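Local coordinates for cell wall binding protein cwp8 (Peptoclostridium difficile, PDB 5J6Q), which probably attaches to the Clostridium difficile cell wall through three CWB2 modules, as a protein of the S-layer, at residues 39-44 against 71-76; 315-320 against 339-344. All coordinates share one frame; numbering follows the deposited sequence.

How the interactions relate
Interaction 1 comes first along the chain and is complete before interaction 2 begins. Their centres lie 67 Å apart, the nearest atoms about 51 Å, on opposite sides of the centre of this elongated molecule, and they share no sheet. Residues 39-44 and 71-76 are antiparallel neighbours within a mixed sheet of the N-terminal part, whereas 315-320 and 339-344, both within the first CWB2 repeat, run parallel at one edge of an all-parallel sheet. The two pairings thus belong to different parts of the protein: interaction 2 to a module that probably binds the cell wall, interaction 1 to a separate domain set well away from it.

Interaction 1 of 2, residues 39-44 against 71-76; sequences RVYDIK and VTIQDK
Residues 39-44 and 71-76 pair as antiparallel strands inside a mixed sheet of the N-terminal part, the strand axes running 4.6 Å apart. Asp42 and Gln74 form one hydrogen-bonded pair and Lys44 and Thr72 the next, each joined by two backbone bonds; Tyr41 faces Asp75, and Ile43 faces Ile73, at the non-hydrogen-bonded positions. Beyond the last bridge, Lys76 N still donates almost straight to Val40 O (3.0 Å, 172°). The side chain of Lys76, extended as far as CE, reaches across the partner chain: its CE packs 3.7 Å from Asp42 CB and its NZ reaches Arg39 O at 2.8 Å, so main chain and ammonium together grip two successive carbonyls.

On the Asp42 face, the carboxylate swings out with CG anti to the backbone N (chi1 172°), between a salt bridge from Asp42 OD2 to Lys44 NZ at 3.4 Å, weak as a hydrogen bond, and a water that donates to Gln74 OE1 and, weakly, to Asp42 OD2. Gln74 NE2 turns to Lys175 O instead. A second water spans Thr72 OG1 and Asp42 O, giving that carbonyl a partner besides Gln74 N.

The opposite face is more apolar. The Tyr41 ring leans over the partner strand, its CE2 3.5 Å from Asp75 CB, with the carboxylate plane turned 70° from the ring, while Val40 CG2 covers the centre of one ring face. Asp75 itself bridges to Lys175 and accepts from Gly77 N. Farther along, Ile43 CG2 meets Val71 CG1 at 4.1 Å.

Helix 13-24 covers this second face, touching Tyr41, Ile43 and Val71. Strand 178-183 continues the sheet beyond 68-75, and the short strand 48-49 closes it beyond 41-45.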
# COMPACT_ATOMS: atom_id res chain seq x y z
N ARG A 39 -10.35 7.76 -44.99
CA ARG A 39 -10.44 6.83 -43.88
C ARG A 39 -11.75 7.08 -43.07
O ARG A 39 -12.26 8.20 -43.02
CB ARG A 39 -9.32 6.95 -42.83
CG ARG A 39 -7.92 6.95 -43.42
CD ARG A 39 -7.01 7.74 -42.45
NE ARG A 39 -5.63 7.39 -42.72
CZ ARG A 39 -4.56 7.86 -42.08
NH1 ARG A 39 -3.34 7.46 -42.44
NH2 ARG A 39 -4.70 8.74 -41.07
N VAL A 40 -12.23 6.02 -42.43
CA VAL A 40 -13.43 6.17 -41.62
C VAL A 40 -13.02 6.51 -40.18
O VAL A 40 -13.87 7.02 -39.45
CB VAL A 40 -14.40 4.99 -41.64
CG1 VAL A 40 -14.99 4.51 -42.99
CG2 VAL A 40 -14.57 4.11 -40.42
N TYR A 41 -11.78 6.23 -39.76
CA TYR A 41 -11.39 6.65 -38.42
C TYR A 41 -10.50 7.84 -38.55
O TYR A 41 -9.63 7.89 -39.44
CB TYR A 41 -10.70 5.54 -37.63
CG TYR A 41 -11.68 4.42 -37.37
CD1 TYR A 41 -11.57 3.21 -38.03
CD2 TYR A 41 -12.74 4.60 -36.48
CE1 TYR A 41 -12.50 2.18 -37.82
CE2 TYR A 41 -13.67 3.59 -36.26
CZ TYR A 41 -13.55 2.39 -36.93
OH TYR A 41 -14.48 1.40 -36.71
N ASP A 42 -10.76 8.84 -37.69
CA ASP A 42 -9.99 10.04 -37.65
C ASP A 42 -8.97 9.74 -36.50
O ASP A 42 -9.33 9.62 -35.31
CB ASP A 42 -10.92 11.26 -37.38
CG ASP A 42 -10.10 12.51 -37.15
OD1 ASP A 42 -8.89 12.43 -37.30
OD2 ASP A 42 -10.69 13.59 -36.80
N ILE A 43 -7.71 9.57 -36.85
CA ILE A 43 -6.77 9.20 -35.84
C ILE A 43 -5.59 10.19 -35.70
O ILE A 43 -4.97 10.54 -36.68
CB ILE A 43 -6.22 7.87 -36.16
CG1 ILE A 43 -7.41 6.86 -36.40
CG2 ILE A 43 -5.29 7.45 -35.08
CD1 ILE A 43 -6.94 5.39 -36.33
N LYS A 44 -5.29 10.57 -34.47
CA LYS A 44 -4.23 11.53 -34.25
C LYS A 44 -3.38 11.16 -33.12
O LYS A 44 -3.74 10.38 -32.26
CB LYS A 44 -4.88 12.90 -33.93
CG LYS A 44 -5.60 13.46 -35.09
CD LYS A 44 -6.78 14.23 -34.62
CE LYS A 44 -6.86 15.56 -35.26
NZ LYS A 44 -8.02 15.58 -36.14
N VAL A 71 -3.13 9.15 -28.15
CA VAL A 71 -3.67 8.77 -29.43
C VAL A 71 -5.15 8.95 -29.42
O VAL A 71 -5.81 8.34 -28.60
CB VAL A 71 -3.38 7.33 -29.79
CG1 VAL A 71 -3.91 7.05 -31.20
CG2 VAL A 71 -1.90 7.04 -29.70
N THR A 72 -5.69 9.75 -30.30
CA THR A 72 -7.11 9.87 -30.29
C THR A 72 -7.60 9.18 -31.58
O THR A 72 -7.00 9.31 -32.68
CB THR A 72 -7.60 11.37 -30.21
OG1 THR A 72 -7.19 12.04 -31.39
CG2 THR A 72 -7.09 12.09 -28.93
N ILE A 73 -8.68 8.39 -31.40
CA ILE A 73 -9.34 7.65 -32.46
C ILE A 73 -10.76 8.10 -32.40
O ILE A 73 -11.38 8.09 -31.33
CB ILE A 73 -9.31 6.07 -32.27
CG1 ILE A 73 -7.93 5.56 -32.16
CG2 ILE A 73 -10.09 5.41 -33.45
CD1 ILE A 73 -7.51 5.42 -30.70
N GLN A 74 -11.31 8.51 -33.52
CA GLN A 74 -12.73 8.83 -33.52
C GLN A 74 -13.44 8.39 -34.81
O GLN A 74 -13.06 8.78 -35.92
CB GLN A 74 -12.96 10.31 -33.31
CG GLN A 74 -14.45 10.65 -33.39
CD GLN A 74 -14.69 12.12 -33.10
OE1 GLN A 74 -13.81 12.96 -33.26
NE2 GLN A 74 -15.94 12.46 -32.73
N ASP A 75 -14.45 7.56 -34.66
CA ASP A 75 -15.18 7.10 -35.83
C ASP A 75 -15.98 8.25 -36.41
O ASP A 75 -16.70 8.93 -35.68
CB ASP A 75 -16.07 5.96 -35.37
CG ASP A 75 -16.97 5.37 -36.41
OD1 ASP A 75 -17.10 5.95 -37.50
OD2 ASP A 75 -17.53 4.33 -36.14
N LYS A 76 -15.85 8.50 -37.70
CA LYS A 76 -16.60 9.62 -38.30
C LYS A 76 -18.06 9.20 -38.65
O LYS A 76 -18.76 9.98 -39.28
CB LYS A 76 -15.92 10.09 -39.58
CG LYS A 76 -14.42 10.46 -39.40
CD LYS A 76 -13.88 10.95 -40.76
CE LYS A 76 -12.37 11.16 -40.80
NZ LYS A 76 -11.85 10.81 -42.12
O HOH W 1 -10.99 13.32 -33.96
O HOH W 2 -8.90 11.95 -33.37

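Interaction 2 of 2, residues 315-320 against 339-344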
# COMPACT_ATOMS: atom_id res chain seq x y z
N ILE A 315 25.25 -7.97 19.45
CA ILE A 315 24.89 -8.95 20.42
C ILE A 315 24.34 -10.03 19.52
O ILE A 315 23.40 -9.76 18.75
CB ILE A 315 23.85 -8.55 21.48
CG1 ILE A 315 24.13 -7.17 22.08
CG2 ILE A 315 23.89 -9.62 22.59
CD1 ILE A 315 25.32 -7.23 23.09
N LEU A 316 24.87 -11.23 19.62
CA LEU A 316 24.42 -12.36 18.79
C LEU A 316 23.89 -13.50 19.70
O LEU A 316 24.61 -13.96 20.58
CB LEU A 316 25.62 -12.80 17.99
CG LEU A 316 25.35 -13.67 16.79
CD1 LEU A 316 24.31 -13.05 15.89
CD2 LEU A 316 26.70 -13.81 16.02
N VAL A 317 22.59 -13.92 19.55
CA VAL A 317 22.09 -14.97 20.46
C VAL A 317 21.64 -16.13 19.60
O VAL A 317 21.60 -15.98 18.38
CB VAL A 317 20.97 -14.30 21.36
CG1 VAL A 317 19.74 -13.96 20.55
CG2 VAL A 317 20.57 -15.21 22.51
N GLY A 318 21.34 -17.32 20.17
CA GLY A 318 20.82 -18.41 19.35
C GLY A 318 19.37 -18.06 18.94
O GLY A 318 18.65 -17.41 19.72
N GLU A 319 18.96 -18.47 17.74
CA GLU A 319 17.64 -18.18 17.21
C GLU A 319 16.47 -18.53 18.09
O GLU A 319 15.42 -17.97 17.93
CB GLU A 319 17.46 -18.92 15.88
CG GLU A 319 17.68 -20.44 16.06
CD GLU A 319 17.52 -21.21 14.75
OE1 GLU A 319 18.12 -22.30 14.60
OE2 GLU A 319 16.77 -20.71 13.86
N ASP A 320 16.63 -19.50 18.98
CA ASP A 320 15.59 -19.97 19.87
C ASP A 320 15.89 -19.65 21.36
O ASP A 320 15.10 -20.03 22.23
CB ASP A 320 15.48 -21.51 19.74
CG ASP A 320 15.28 -22.01 18.33
OD1 ASP A 320 14.46 -21.40 17.59
OD2 ASP A 320 15.93 -23.01 17.97
N ILE A 339 20.22 -6.82 18.47
CA ILE A 339 20.25 -8.14 18.92
C ILE A 339 19.98 -8.89 17.67
O ILE A 339 18.94 -8.77 17.05
CB ILE A 339 19.35 -8.49 20.11
CG1 ILE A 339 19.84 -7.84 21.42
CG2 ILE A 339 19.38 -10.00 20.25
CD1 ILE A 339 18.71 -7.68 22.62
N LEU A 340 20.97 -9.63 17.20
CA LEU A 340 20.77 -10.30 15.92
C LEU A 340 20.77 -11.78 16.28
O LEU A 340 21.09 -12.11 17.40
CB LEU A 340 21.85 -9.95 14.86
CG LEU A 340 21.74 -8.48 14.35
CD1 LEU A 340 23.04 -8.07 13.55
CD2 LEU A 340 20.53 -8.31 13.39
N LEU A 341 20.46 -12.65 15.36
CA LEU A 341 20.28 -14.05 15.69
C LEU A 341 21.12 -14.96 14.80
O LEU A 341 21.22 -14.68 13.61
CB LEU A 341 18.78 -14.39 15.44
CG LEU A 341 17.72 -13.47 16.12
CD1 LEU A 341 16.29 -13.76 15.57
CD2 LEU A 341 17.72 -13.67 17.58
N SER A 342 21.61 -16.09 15.37
CA SER A 342 22.37 -17.03 14.59
C SER A 342 21.81 -18.44 14.69
O SER A 342 21.17 -18.78 15.69
CB SER A 342 23.81 -17.09 15.09
OG SER A 342 24.65 -17.69 14.12
N LYS A 343 22.02 -19.25 13.66
CA LYS A 343 21.68 -20.64 13.83
C LYS A 343 22.88 -21.17 14.69
O LYS A 343 23.90 -20.49 14.83
CB LYS A 343 21.59 -21.31 12.46
CG LYS A 343 20.15 -21.54 12.00
CD LYS A 343 19.85 -20.82 10.70
CE LYS A 343 18.49 -21.24 10.14
NZ LYS A 343 18.44 -21.03 8.67
N LYS A 344 22.75 -22.32 15.28
CA LYS A 344 23.83 -22.89 16.05
C LYS A 344 24.97 -23.23 15.10
O LYS A 344 26.11 -22.91 15.37
CB LYS A 344 23.39 -24.20 16.76
CG LYS A 344 24.57 -24.96 17.37
CD LYS A 344 24.16 -26.27 18.01
CE LYS A 344 25.36 -26.99 18.58
NZ LYS A 344 25.01 -28.30 19.19
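Residues 315-320 and 339-344, both within the first CWB2 repeat, form the edge pairing of a four-stranded parallel sheet, the two parallel strands of a beta-alpha-beta unit with helices 322-327 and 329-334 in the connection. Four backbone bonds zigzag across: Leu340 N to Ile315 O, Val317 N to Leu340 O (the longest, 3.2 Å), Ser342 N to Val317 O, and Glu319 N to Ser342 O. The last carries the pairing one residue past the end of strand 313-318.

On one face, one branch of Val317 meets two partners. Its CG1 sits between the backbone N and the carbonyl carbon (chi1 69°), and that branch touches Leu341 CD2 at 3.6 Å and Ile339 CG2 at 4.0 Å. The Val317 and Leu341 side chains leave the sheet in the same direction and run alongside each other. Ile315 CB backs onto Ile339 CG1 at 4.1 Å.

On the other face, Leu316 reaches over the neighbouring strand, its CD1 3.7 Å from Leu340 O and its CG 4.1 Å from Ser342 CB. Ser342 OG bonds to Ser346 O in the loop that follows.

At the C-terminal end the extended Glu319 side chain lies across the aliphatic part of Lys343, with Glu319 OE1 3.4 Å from Lys343 CG. The charged ends stay apart, with Glu319 OE2 5.5 Å from Lys343 NZ.

Helix 294-305 packs on Leu341, Glu319 and Lys343, and helix 329-334 on Ile315 and Ile339; helix 349-359 covers Leu340 on the other face. Strand 367-371 flanks 313-318 on the side away from 339-342, through backbone bonds of Leu316 to Tyr369 and Val371, leaving 339-342 outermost.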